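Local structure of tapirin (Caldicellulosiruptor kristjanssonii, 6N2B) at residues Leu204-Val209 with Gly225-Ser230; Lys275-Gly280 with Gly300-Gly305; Gln321-Gly326 with Val341-Arg346. The protein binds cellulose and probably helps its thermophilic bacterium adhere to plant biomass, through a calcium-containing C-terminal domain built as a beta-helix. All blocks are in the same frame, centred on the assembly; numbering follows the deposited sequence.

Contact 1: residues Leu204-Val209 with Gly225-Ser230; sequences LFEYAV and GGSIYS
S227 lies against E206 and Y207, and each half of its side chain has a separate task. Its CB sits over one face of the Y207 ring, displaced toward the rim, 3.7 Å from the ring centroid in a CH-pi contact. A chi1 of -75° sets Y207 CG beside its own backbone N; at the ring edge, I228 CA lies in the ring plane. The side chains of Y207 and Y229 cross obliquely, with CE2 of Y207 3.4 Å from CB of Y229, while the Y207 hydroxyl reaches W201 O. The hydroxyl of S227 works in the polar half: OG donates to E206 OE2, at a very short separation whose exact length is doubtful at this resolution, and receives N247 N. OE2 of the buried E206 is thus gripped by both S227 OG and N246 ND2, with buried G226 close by. The backbone beneath is bulged. S227 O accepts V209 N at 3.2 Å, in the carbonyl plane, and A208 N only weakly; S227 N makes a weak bond to E206 O, and the register slips by one residue between the Y207-S227 and V209-I228 bridges. Beyond the slip Y229 N donates to V209 O at 2.8 Å. Packing thins toward partly exposed G225, whose O is approached by A208 CB only to 3.8 Å. V209 and I228, on a shared face, are also spaced more widely, CB to CG1 4.4 Å. Parallel pairing of strands from stacked coils is typical of a beta-helix, here interrupted by a beta bulge next to the corner at A208-V209.

Contact 2: residues Lys275-Gly280 with Gly300-Gly305; sequences KLVFNG and GMELNG
G300 O receives L276 N at 3.0 Å, in the parallel pairing of strands 275-278 and 300-303, neighbouring rungs of an eight-strand face of the beta-helix. Their axes run 4.7 Å apart, with directions within 1° of each other, so that equivalent residues of consecutive coils fall over one another. M301 comes next and lies beside L276 on the buried face. Its near-extended chi1 and chi2 put SD 4.0 Å from L276 CD2, and the bend at chi3 turns only CE; F328 and V320 pack on the same methionine. E302 turns to the other face, next to V277. Its N and O both bond to strand 275-278, on either flank of V277, N to L276 O at 2.9 Å and O to F278 N at 2.8 Å, while the extended side chain runs alongside V277 and brings OE1 near CG1. The pairing is apolar against carboxylate, at a partly exposed position. L303 returns to the buried face, where CD2 approaches F278 CD1 at 3.5 Å, obliquely to the ring; Y309 meets that phenylalanine ring edge-to-face. N304 N donates to F278 O at 3.1 Å, continuing the inter-coil bonding, and its CB leans over F278 O and N279 O. A chi1 of -78° sets N304 CG beside the backbone N. OD1 takes N324 ND2 of the next coil, whereas ND2 makes a weak bond to F278 O and donates to E302 OE2 at 2.6 Å, on the anti side and 34° out of the carboxylate plane.

Contact 3: residues Gln321-Gly326 with Val341-Arg346; sequences QVKNYG and VTDNGR
Two type I′ beta turns, K323-G326 and T342-G345, stack on each other as equivalent corners of neighbouring coils, each closed by its own bond, G326 N to K323 O and G345 N to T342 O. The Y325 ring and the N344 amide lie side by side, pointing the same way with planes 11° apart. N344 CB stands over the ring centre, 3.5 Å from the centroid, and OD1 comes to 3.3 Å from the Y325 hydroxyl oxygen. One position back, N324 and D343 repeat the pattern: amide and carboxylate planes are 9° apart, and N324 OD1 is 3.7 Å from D343 CB, while its ND2 is bonded to N304. In a beta-helix equivalent positions of successive coils stack, and here the turns do so as well, with matched flat groups rather than identical residues. V322 O accepts T342 N at 3.2 Å next to the V322-V341 bridge; beyond the turns, G326 O takes R346 N at 2.9 Å, nearly along the C=O axis. Between these two bonds, Y325 N donates weakly to D343 O. V322 CG1 packs against R346 O on the inner side, whereas on the partly exposed outer side K323, extended beyond CG, carries NZ to Q321 OE1 at 3.1 Å.

How the contacts relate
The three contacts follow one another along the chain, each closing before the next opens, and sample one beta-helix at increasing distance from the chain centre. Contacts 2 and 3 have centres about 10 Å apart and share a sheet: strands 300-303 and 319-322 are neighbours in it, and L303 N lies 2.8 Å from Q321 O, a probable hydrogen bond that joins one coil pair to the next. Contact 1, its centre about 23 Å from that of contact 2 and 32 Å from that of contact 3, joins strands 207-211 and 227-230, which lie outside that eight-strand parallel sheet. The calcium site adjoins none of them. Repeated coil-on-coil pairing builds the beta-helix of a domain that probably binds cellulose.

Contact 1: residues Leu204-Val209 with Gly225-Ser230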
ATOM      1  N   LEU A 204       6.519 -11.843  -7.384  1.00 17.94           N
ATOM      2  CA  LEU A 204       5.938 -10.799  -8.221  1.00 17.61           C
ATOM      3  C   LEU A 204       4.461 -11.054  -8.501  1.00 23.71           C
ATOM      4  O   LEU A 204       3.666 -10.112  -8.578  1.00 22.37           O
ATOM      5  CB  LEU A 204       6.719 -10.681  -9.534  1.00 22.29           C
ATOM      6  CG  LEU A 204       6.127  -9.890 -10.707  1.00 20.29           C
ATOM      7  CD1 LEU A 204       6.368  -8.391 -10.573  1.00 14.54           C
ATOM      8  CD2 LEU A 204       6.740 -10.389 -11.984  1.00 21.09           C
ATOM      9  N   PHE A 205       4.069 -12.316  -8.642  1.00 22.65           N
ATOM     10  CA  PHE A 205       2.695 -12.633  -9.009  1.00 23.54           C
ATOM     11  C   PHE A 205       1.726 -12.583  -7.837  1.00 25.75           C
ATOM     12  O   PHE A 205       0.534 -12.859  -8.033  1.00 26.10           O
ATOM     13  CB  PHE A 205       2.664 -13.999  -9.704  1.00 27.92           C
ATOM     14  CG  PHE A 205       3.474 -14.010 -10.963  1.00 33.25           C
ATOM     15  CD1 PHE A 205       2.989 -13.407 -12.113  1.00 26.33           C
ATOM     16  CD2 PHE A 205       4.757 -14.524 -10.974  1.00 26.96           C
ATOM     17  CE1 PHE A 205       3.747 -13.362 -13.267  1.00 25.65           C
ATOM     18  CE2 PHE A 205       5.517 -14.469 -12.115  1.00 25.83           C
ATOM     19  CZ  PHE A 205       5.008 -13.891 -13.268  1.00 28.41           C
ATOM     20  N   GLU A 206       2.204 -12.231  -6.639  1.00 22.09           N
ATOM     21  CA  GLU A 206       1.336 -11.938  -5.509  1.00 21.68           C
ATOM     22  C   GLU A 206       0.807 -10.504  -5.534  1.00 21.74           C
ATOM     23  O   GLU A 206      -0.167 -10.198  -4.841  1.00 27.09           O
ATOM     24  CB  GLU A 206       2.085 -12.225  -4.201  1.00 21.42           C
ATOM     25  CG  GLU A 206       1.634 -11.436  -2.939  1.00 26.84           C
ATOM     26  CD  GLU A 206       0.189 -11.741  -2.478  1.00 36.61           C
ATOM     27  OE1 GLU A 206      -0.382 -12.785  -2.873  1.00 36.49           O
ATOM     28  OE2 GLU A 206      -0.383 -10.911  -1.728  1.00 27.30           O
ATOM     29  N   TYR A 207       1.362  -9.629  -6.357  1.00 19.40           N
ATOM     30  CA  TYR A 207       1.037  -8.215  -6.252  1.00 20.78           C
ATOM     31  C   TYR A 207      -0.179  -7.847  -7.101  1.00 20.88           C
ATOM     32  O   TYR A 207      -0.311  -8.284  -8.251  1.00 13.56           O
ATOM     33  CB  TYR A 207       2.266  -7.372  -6.597  1.00 13.21           C
ATOM     34  CG  TYR A 207       3.197  -7.450  -5.414  1.00 19.18           C
ATOM     35  CD1 TYR A 207       4.040  -8.553  -5.232  1.00 14.06           C
ATOM     36  CD2 TYR A 207       3.161  -6.479  -4.420  1.00 17.02           C
ATOM     37  CE1 TYR A 207       4.859  -8.650  -4.123  1.00 13.97           C
ATOM     38  CE2 TYR A 207       3.972  -6.571  -3.297  1.00 16.62           C
ATOM     39  CZ  TYR A 207       4.812  -7.657  -3.150  1.00 18.01           C
ATOM     40  OH  TYR A 207       5.603  -7.732  -2.023  1.00 17.13           O
ATOM     41  N   ALA A 208      -1.107  -7.108  -6.479  1.00 18.23           N
ATOM     42  CA  ALA A 208      -2.139  -6.423  -7.241  1.00 18.20           C
ATOM     43  C   ALA A 208      -1.552  -5.205  -7.944  1.00 21.12           C
ATOM     44  O   ALA A 208      -1.884  -4.917  -9.106  1.00 19.00           O
ATOM     45  CB  ALA A 208      -3.291  -6.031  -6.322  1.00 13.90           C
ATOM     46  N   VAL A 209      -0.647  -4.503  -7.270  1.00 13.59           N
ATOM     47  CA  VAL A 209       0.084  -3.392  -7.859  1.00 17.54           C
ATOM     48  C   VAL A 209       1.565  -3.643  -7.615  1.00 16.28           C
ATOM     49  O   VAL A 209       2.013  -3.670  -6.465  1.00 19.23           O
ATOM     50  CB  VAL A 209      -0.348  -2.034  -7.273  1.00 14.23           C
ATOM     51  CG1 VAL A 209       0.418  -0.896  -7.918  1.00 13.89           C
ATOM     52  CG2 VAL A 209      -1.820  -1.824  -7.461  1.00 10.71           C
ATOM     53  N   GLY A 225      -7.367  -7.342  -2.053  1.00 17.51           N
ATOM     54  CA  GLY A 225      -6.547  -8.528  -2.129  1.00 12.14           C
ATOM     55  C   GLY A 225      -5.190  -8.216  -2.700  1.00 19.62           C
ATOM     56  O   GLY A 225      -4.869  -7.082  -3.080  1.00 18.23           O
ATOM     57  N   GLY A 226      -4.377  -9.265  -2.778  1.00 22.31           N
ATOM     58  CA  GLY A 226      -3.030  -9.162  -3.317  1.00 17.24           C
ATOM     59  C   GLY A 226      -2.151  -8.266  -2.454  1.00 19.38           C
ATOM     60  O   GLY A 226      -2.473  -7.909  -1.319  1.00 14.72           O
ATOM     61  N   SER A 227      -1.020  -7.893  -3.032  1.00 16.42           N
ATOM     62  CA  SER A 227      -0.099  -7.022  -2.340  1.00 15.30           C
ATOM     63  C   SER A 227       0.251  -5.845  -3.232  1.00 18.11           C
ATOM     64  O   SER A 227      -0.055  -5.821  -4.426  1.00 14.64           O
ATOM     65  CB  SER A 227       1.156  -7.776  -1.908  1.00 15.68           C
ATOM     66  OG  SER A 227       0.821  -8.867  -1.082  1.00 18.59           O
ATOM     67  N   ILE A 228       0.903  -4.866  -2.615  1.00 12.83           N
ATOM     68  CA  ILE A 228       1.261  -3.606  -3.234  1.00 12.18           C
ATOM     69  C   ILE A 228       2.748  -3.419  -3.017  1.00 18.87           C
ATOM     70  O   ILE A 228       3.240  -3.596  -1.896  1.00 19.56           O
ATOM     71  CB  ILE A 228       0.476  -2.434  -2.614  1.00 16.54           C
ATOM     72  CG1 ILE A 228      -1.005  -2.534  -2.974  1.00 19.86           C
ATOM     73  CG2 ILE A 228       1.049  -1.104  -3.023  1.00  8.43           C
ATOM     74  CD1 ILE A 228      -1.908  -2.137  -1.839  1.00 17.04           C
ATOM     75  N   TYR A 229       3.467  -3.090  -4.088  1.00 17.64           N
ATOM     76  CA  TYR A 229       4.891  -2.801  -4.027  1.00 15.14           C
ATOM     77  C   TYR A 229       5.166  -1.538  -4.816  1.00 15.75           C
ATOM     78  O   TYR A 229       4.607  -1.344  -5.899  1.00 14.95           O
ATOM     79  CB  TYR A 229       5.751  -3.941  -4.617  1.00 14.85           C
ATOM     80  CG  TYR A 229       7.196  -3.518  -4.815  1.00 19.49           C
ATOM     81  CD1 TYR A 229       8.063  -3.437  -3.731  1.00 23.30           C
ATOM     82  CD2 TYR A 229       7.687  -3.166  -6.074  1.00 18.20           C
ATOM     83  CE1 TYR A 229       9.368  -3.041  -3.882  1.00 23.12           C
ATOM     84  CE2 TYR A 229       8.993  -2.757  -6.240  1.00 15.25           C
ATOM     85  CZ  TYR A 229       9.832  -2.701  -5.135  1.00 25.70           C
ATOM     86  OH  TYR A 229      11.148  -2.307  -5.259  1.00 29.80           O
ATOM     87  N   SER A 230       6.065  -0.715  -4.298  1.00 16.50           N
ATOM     88  CA  SER A 230       6.643   0.374  -5.070  1.00 16.07           C
ATOM     89  C   SER A 230       8.126   0.507  -4.774  1.00 16.80           C
ATOM     90  O   SER A 230       8.550   0.428  -3.617  1.00 18.25           O
ATOM     91  CB  SER A 230       5.975   1.710  -4.773  1.00 25.27           C
ATOM     92  OG  SER A 230       6.924   2.750  -4.882  1.00 22.67           O
TER

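Contact 2: residues Lys275-Gly280 with Gly300-Gly305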
ATOM      1  N   LYS A 275       9.703   6.855   5.344  1.00 29.24           N
ATOM      2  CA  LYS A 275       8.700   7.647   6.050  1.00 33.02           C
ATOM      3  C   LYS A 275       7.289   7.321   5.549  1.00 37.79           C
ATOM      4  O   LYS A 275       7.087   7.039   4.360  1.00 30.09           O
ATOM      5  CB  LYS A 275       9.026   9.159   5.901  1.00 29.62           C
ATOM      6  CG  LYS A 275       7.886  10.072   5.450  1.00 31.47           C
ATOM      7  CD  LYS A 275       8.349  11.537   5.285  1.00 37.79           C
ATOM      8  CE  LYS A 275       8.848  11.839   3.865  1.00 66.77           C
ATOM      9  NZ  LYS A 275       9.132  13.293   3.634  1.00 36.57           N
ATOM     10  N   LEU A 276       6.319   7.336   6.470  1.00 28.61           N
ATOM     11  CA  LEU A 276       4.901   7.180   6.154  1.00 24.97           C
ATOM     12  C   LEU A 276       4.149   8.358   6.757  1.00 28.71           C
ATOM     13  O   LEU A 276       4.391   8.729   7.908  1.00 33.85           O
ATOM     14  CB  LEU A 276       4.345   5.852   6.690  1.00 22.95           C
ATOM     15  CG  LEU A 276       2.829   5.625   6.741  1.00 23.83           C
ATOM     16  CD1 LEU A 276       2.199   5.832   5.363  1.00 17.02           C
ATOM     17  CD2 LEU A 276       2.522   4.224   7.263  1.00 13.78           C
ATOM     18  N   VAL A 277       3.260   8.966   5.982  1.00 19.97           N
ATOM     19  CA  VAL A 277       2.572  10.166   6.434  1.00 24.51           C
ATOM     20  C   VAL A 277       1.112  10.068   6.027  1.00 24.34           C
ATOM     21  O   VAL A 277       0.800  10.048   4.832  1.00 30.18           O
ATOM     22  CB  VAL A 277       3.197  11.453   5.860  1.00 29.33           C
ATOM     23  CG1 VAL A 277       2.505  12.675   6.416  1.00 19.74           C
ATOM     24  CG2 VAL A 277       4.671  11.518   6.182  1.00 30.34           C
ATOM     25  N   PHE A 278       0.221   9.999   7.009  1.00 24.26           N
ATOM     26  CA  PHE A 278      -1.188  10.300   6.791  1.00 25.14           C
ATOM     27  C   PHE A 278      -1.371  11.790   7.022  1.00 28.39           C
ATOM     28  O   PHE A 278      -1.219  12.271   8.145  1.00 29.84           O
ATOM     29  CB  PHE A 278      -2.077   9.494   7.721  1.00 21.42           C
ATOM     30  CG  PHE A 278      -2.214   8.074   7.326  1.00 23.65           C
ATOM     31  CD1 PHE A 278      -1.235   7.161   7.654  1.00 19.90           C
ATOM     32  CD2 PHE A 278      -3.325   7.643   6.618  1.00 27.07           C
ATOM     33  CE1 PHE A 278      -1.359   5.837   7.288  1.00 19.27           C
ATOM     34  CE2 PHE A 278      -3.457   6.321   6.256  1.00 24.30           C
ATOM     35  CZ  PHE A 278      -2.469   5.416   6.597  1.00 19.54           C
ATOM     36  N   ASN A 279      -1.701  12.522   5.963  1.00 29.37           N
ATOM     37  CA  ASN A 279      -1.578  13.971   6.025  1.00 32.40           C
ATOM     38  C   ASN A 279      -2.714  14.640   6.784  1.00 29.80           C
ATOM     39  O   ASN A 279      -2.509  15.703   7.378  1.00 29.11           O
ATOM     40  CB  ASN A 279      -1.494  14.534   4.618  1.00 34.04           C
ATOM     41  CG  ASN A 279      -0.460  15.602   4.512  1.00 42.73           C
ATOM     42  OD1 ASN A 279       0.736  15.319   4.598  1.00 33.72           O
ATOM     43  ND2 ASN A 279      -0.902  16.848   4.342  1.00 62.83           N
ATOM     44  N   GLY A 280      -3.905  14.057   6.767  1.00 27.76           N
ATOM     45  CA  GLY A 280      -5.011  14.653   7.482  1.00 32.80           C
ATOM     46  C   GLY A 280      -6.373  14.448   6.854  1.00 31.81           C
ATOM     47  O   GLY A 280      -6.585  14.712   5.667  1.00 28.79           O
ATOM     48  N   GLY A 300       9.982   7.943   9.943  1.00 29.15           N
ATOM     49  CA  GLY A 300       8.918   7.843  10.926  1.00 25.80           C
ATOM     50  C   GLY A 300       7.556   7.483  10.360  1.00 30.54           C
ATOM     51  O   GLY A 300       7.406   6.938   9.261  1.00 34.58           O
ATOM     52  N   MET A 301       6.537   7.782  11.169  1.00 32.45           N
ATOM     53  CA  MET A 301       5.135   7.552  10.835  1.00 22.51           C
ATOM     54  C   MET A 301       4.338   8.695  11.436  1.00 28.18           C
ATOM     55  O   MET A 301       4.196   8.771  12.658  1.00 29.18           O
ATOM     56  CB  MET A 301       4.623   6.223  11.374  1.00 22.03           C
ATOM     57  CG  MET A 301       3.136   6.026  11.114  1.00 20.37           C
ATOM     58  SD  MET A 301       2.641   4.296  11.222  1.00 25.21           S
ATOM     59  CE  MET A 301       2.553   4.096  13.008  1.00 22.43           C
ATOM     60  N   GLU A 302       3.823   9.573  10.590  1.00 26.66           N
ATOM     61  CA  GLU A 302       3.061  10.733  11.023  1.00 25.11           C
ATOM     62  C   GLU A 302       1.585  10.424  10.819  1.00 28.84           C
ATOM     63  O   GLU A 302       1.102  10.364   9.681  1.00 24.01           O
ATOM     64  CB  GLU A 302       3.496  11.971  10.246  1.00 28.41           C
ATOM     65  CG  GLU A 302       2.878  13.262  10.705  1.00 27.87           C
ATOM     66  CD  GLU A 302       3.321  14.425   9.845  1.00 37.45           C
ATOM     67  OE1 GLU A 302       4.396  14.312   9.204  1.00 34.69           O
ATOM     68  OE2 GLU A 302       2.589  15.444   9.801  1.00 38.65           O
ATOM     69  N   LEU A 303       0.875  10.215  11.924  1.00 27.36           N
ATOM     70  CA  LEU A 303      -0.540   9.866  11.889  1.00 25.89           C
ATOM     71  C   LEU A 303      -1.337  11.112  12.251  1.00 28.90           C
ATOM     72  O   LEU A 303      -1.774  11.299  13.389  1.00 31.03           O
ATOM     73  CB  LEU A 303      -0.826   8.706  12.837  1.00 19.56           C
ATOM     74  CG  LEU A 303      -0.028   7.458  12.483  1.00 26.54           C
ATOM     75  CD1 LEU A 303      -0.276   6.324  13.478  1.00 24.12           C
ATOM     76  CD2 LEU A 303      -0.371   7.018  11.073  1.00 25.13           C
ATOM     77  N   ASN A 304      -1.504  11.991  11.267  1.00 26.13           N
ATOM     78  CA  ASN A 304      -2.411  13.108  11.451  1.00 25.72           C
ATOM     79  C   ASN A 304      -3.831  12.600  11.424  1.00 25.13           C
ATOM     80  O   ASN A 304      -4.114  11.495  10.972  1.00 33.57           O
ATOM     81  CB  ASN A 304      -2.224  14.177  10.384  1.00 28.76           C
ATOM     82  CG  ASN A 304      -1.017  15.026  10.647  1.00 37.25           C
ATOM     83  OD1 ASN A 304      -1.030  15.873  11.546  1.00 35.17           O
ATOM     84  ND2 ASN A 304       0.055  14.788   9.889  1.00 29.22           N
ATOM     85  N   GLY A 305      -4.741  13.436  11.895  1.00 34.56           N
ATOM     86  CA  GLY A 305      -5.923  12.958  12.556  1.00 26.18           C
ATOM     87  C   GLY A 305      -7.218  13.142  11.798  1.00 35.58           C
ATOM     88  O   GLY A 305      -7.264  13.602  10.654  1.00 22.42           O
TER

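Contact 3: residues Gln321-Gly326 with Val341-Arg346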
ATOM      1  N   GLN A 321       4.575  10.038  15.235  1.00 28.21           N
ATOM      2  CA  GLN A 321       3.762  11.159  15.665  1.00 24.55           C
ATOM      3  C   GLN A 321       2.297  10.792  15.537  1.00 26.18           C
ATOM      4  O   GLN A 321       1.871  10.242  14.523  1.00 38.96           O
ATOM      5  CB  GLN A 321       4.021  12.406  14.832  1.00 31.17           C
ATOM      6  CG  GLN A 321       5.453  12.845  14.705  1.00 42.85           C
ATOM      7  CD  GLN A 321       5.614  13.902  13.607  1.00 51.69           C
ATOM      8  OE1 GLN A 321       5.171  15.053  13.759  1.00 41.15           O
ATOM      9  NE2 GLN A 321       6.226  13.504  12.483  1.00 44.93           N
ATOM     10  N   VAL A 322       1.527  11.115  16.561  1.00 23.98           N
ATOM     11  CA  VAL A 322       0.084  10.976  16.543  1.00 25.88           C
ATOM     12  C   VAL A 322      -0.452  12.348  16.924  1.00 36.14           C
ATOM     13  O   VAL A 322      -0.271  12.787  18.065  1.00 34.19           O
ATOM     14  CB  VAL A 322      -0.391   9.890  17.519  1.00 24.78           C
ATOM     15  CG1 VAL A 322      -1.904   9.729  17.481  1.00 30.01           C
ATOM     16  CG2 VAL A 322       0.301   8.577  17.211  1.00 22.84           C
ATOM     17  N   LYS A 323      -1.069  13.050  15.973  1.00 31.21           N
ATOM     18  CA  LYS A 323      -1.471  14.421  16.264  1.00 34.96           C
ATOM     19  C   LYS A 323      -2.711  14.804  15.471  1.00 38.52           C
ATOM     20  O   LYS A 323      -3.212  14.043  14.634  1.00 31.38           O
ATOM     21  CB  LYS A 323      -0.330  15.413  15.989  1.00 31.15           C
ATOM     22  CG  LYS A 323       0.110  15.485  14.545  1.00 30.45           C
ATOM     23  CD  LYS A 323       1.529  16.011  14.404  1.00 30.77           C
ATOM     24  CE  LYS A 323       1.750  16.648  13.028  1.00 34.89           C
ATOM     25  NZ  LYS A 323       3.117  17.239  12.869  1.00 48.55           N
ATOM     26  N   ASN A 324      -3.196  16.012  15.766  1.00 33.77           N
ATOM     27  CA  ASN A 324      -4.357  16.621  15.116  1.00 34.63           C
ATOM     28  C   ASN A 324      -5.568  15.693  15.150  1.00 34.03           C
ATOM     29  O   ASN A 324      -6.237  15.467  14.144  1.00 35.65           O
ATOM     30  CB  ASN A 324      -4.016  17.057  13.696  1.00 29.51           C
ATOM     31  CG  ASN A 324      -2.976  18.159  13.678  1.00 35.96           C
ATOM     32  OD1 ASN A 324      -3.176  19.210  14.288  1.00 35.31           O
ATOM     33  ND2 ASN A 324      -1.839  17.911  13.026  1.00 32.34           N
ATOM     34  N   TYR A 325      -5.850  15.171  16.342  1.00 28.00           N
ATOM     35  CA  TYR A 325      -6.989  14.319  16.711  1.00 30.84           C
ATOM     36  C   TYR A 325      -6.847  12.882  16.229  1.00 34.59           C
ATOM     37  O   TYR A 325      -7.824  12.123  16.296  1.00 35.88           O
ATOM     38  CB  TYR A 325      -8.325  14.885  16.228  1.00 29.67           C
ATOM     39  CG  TYR A 325      -8.657  16.184  16.903  1.00 41.50           C
ATOM     40  CD1 TYR A 325      -8.235  17.393  16.360  1.00 49.47           C
ATOM     41  CD2 TYR A 325      -9.362  16.211  18.106  1.00 41.64           C
ATOM     42  CE1 TYR A 325      -8.515  18.607  16.983  1.00 51.82           C
ATOM     43  CE2 TYR A 325      -9.654  17.420  18.742  1.00 40.25           C
ATOM     44  CZ  TYR A 325      -9.225  18.616  18.174  1.00 56.15           C
ATOM     45  OH  TYR A 325      -9.504  19.822  18.781  1.00 54.52           O
ATOM     46  N   GLY A 326      -5.663  12.464  15.790  1.00 31.31           N
ATOM     47  CA  GLY A 326      -5.484  11.085  15.381  1.00 35.41           C
ATOM     48  C   GLY A 326      -5.538  10.120  16.551  1.00 33.19           C
ATOM     49  O   GLY A 326      -5.147  10.437  17.670  1.00 33.17           O
ATOM     50  N   VAL A 341       2.823  12.481  21.029  1.00 28.86           N
ATOM     51  CA  VAL A 341       1.405  12.764  20.877  1.00 32.02           C
ATOM     52  C   VAL A 341       1.210  14.249  21.156  1.00 31.45           C
ATOM     53  O   VAL A 341       1.626  14.748  22.206  1.00 38.26           O
ATOM     54  CB  VAL A 341       0.558  11.884  21.809  1.00 28.01           C
ATOM     55  CG1 VAL A 341      -0.922  12.002  21.477  1.00 26.56           C
ATOM     56  CG2 VAL A 341       1.011  10.449  21.692  1.00 19.90           C
ATOM     57  N   THR A 342       0.613  14.963  20.206  1.00 30.15           N
ATOM     58  CA  THR A 342       0.436  16.404  20.303  1.00 31.58           C
ATOM     59  C   THR A 342      -0.918  16.757  19.720  1.00 35.02           C
ATOM     60  O   THR A 342      -1.566  15.938  19.067  1.00 32.26           O
ATOM     61  CB  THR A 342       1.524  17.171  19.531  1.00 44.79           C
ATOM     62  OG1 THR A 342       2.762  16.462  19.605  1.00 54.73           O
ATOM     63  CG2 THR A 342       1.723  18.590  20.081  1.00 42.56           C
ATOM     64  N   ASP A 343      -1.331  17.996  19.956  1.00 36.43           N
ATOM     65  CA  ASP A 343      -2.417  18.620  19.212  1.00 39.08           C
ATOM     66  C   ASP A 343      -3.649  17.718  19.169  1.00 30.90           C
ATOM     67  O   ASP A 343      -4.259  17.499  18.123  1.00 36.42           O
ATOM     68  CB  ASP A 343      -1.949  19.009  17.801  1.00 37.71           C
ATOM     69  CG  ASP A 343      -0.622  19.797  17.803  1.00 40.37           C
ATOM     70  OD1 ASP A 343      -0.521  20.881  18.432  1.00 39.91           O
ATOM     71  OD2 ASP A 343       0.338  19.317  17.175  1.00 44.53           O
ATOM     72  N   ASN A 344      -3.992  17.172  20.335  1.00 34.25           N
ATOM     73  CA  ASN A 344      -5.203  16.393  20.588  1.00 35.18           C
ATOM     74  C   ASN A 344      -5.149  14.981  20.042  1.00 34.01           C
ATOM     75  O   ASN A 344      -6.193  14.348  19.888  1.00 35.27           O
ATOM     76  CB  ASN A 344      -6.451  17.075  20.040  1.00 32.90           C
ATOM     77  CG  ASN A 344      -6.834  18.272  20.845  1.00 45.83           C
ATOM     78  OD1 ASN A 344      -6.707  19.407  20.388  1.00 50.80           O
ATOM     79  ND2 ASN A 344      -7.303  18.034  22.065  1.00 52.38           N
ATOM     80  N   GLY A 345      -3.969  14.454  19.761  1.00 35.04           N
ATOM     81  CA  GLY A 345      -3.851  13.053  19.430  1.00 39.12           C
ATOM     82  C   GLY A 345      -4.194  12.160  20.613  1.00 38.02           C
ATOM     83  O   GLY A 345      -4.492  12.608  21.725  1.00 42.24           O
ATOM     84  N   ARG A 346      -4.157  10.852  20.347  1.00 41.29           N
ATOM     85  CA  ARG A 346      -4.334   9.833  21.379  1.00 37.59           C
ATOM     86  C   ARG A 346      -3.654   8.543  20.947  1.00 27.33           C
ATOM     87  O   ARG A 346      -3.871   8.069  19.830  1.00 39.84           O
ATOM     88  CB  ARG A 346      -5.813   9.555  21.673  1.00 29.65           C
ATOM     89  CG  ARG A 346      -5.978   8.384  22.622  1.00 43.84           C
ATOM     90  CD  ARG A 346      -7.314   8.384  23.334  1.00 61.80           C
ATOM     91  NE  ARG A 346      -8.444   8.279  22.419  1.00 68.65           N
ATOM     92  CZ  ARG A 346      -9.668   7.905  22.784  1.00 78.44           C
ATOM     93  NH1 ARG A 346      -9.928   7.599  24.055  1.00 58.86           N
ATOM     94  NH2 ARG A 346     -10.636   7.841  21.872  1.00 88.38           N
TER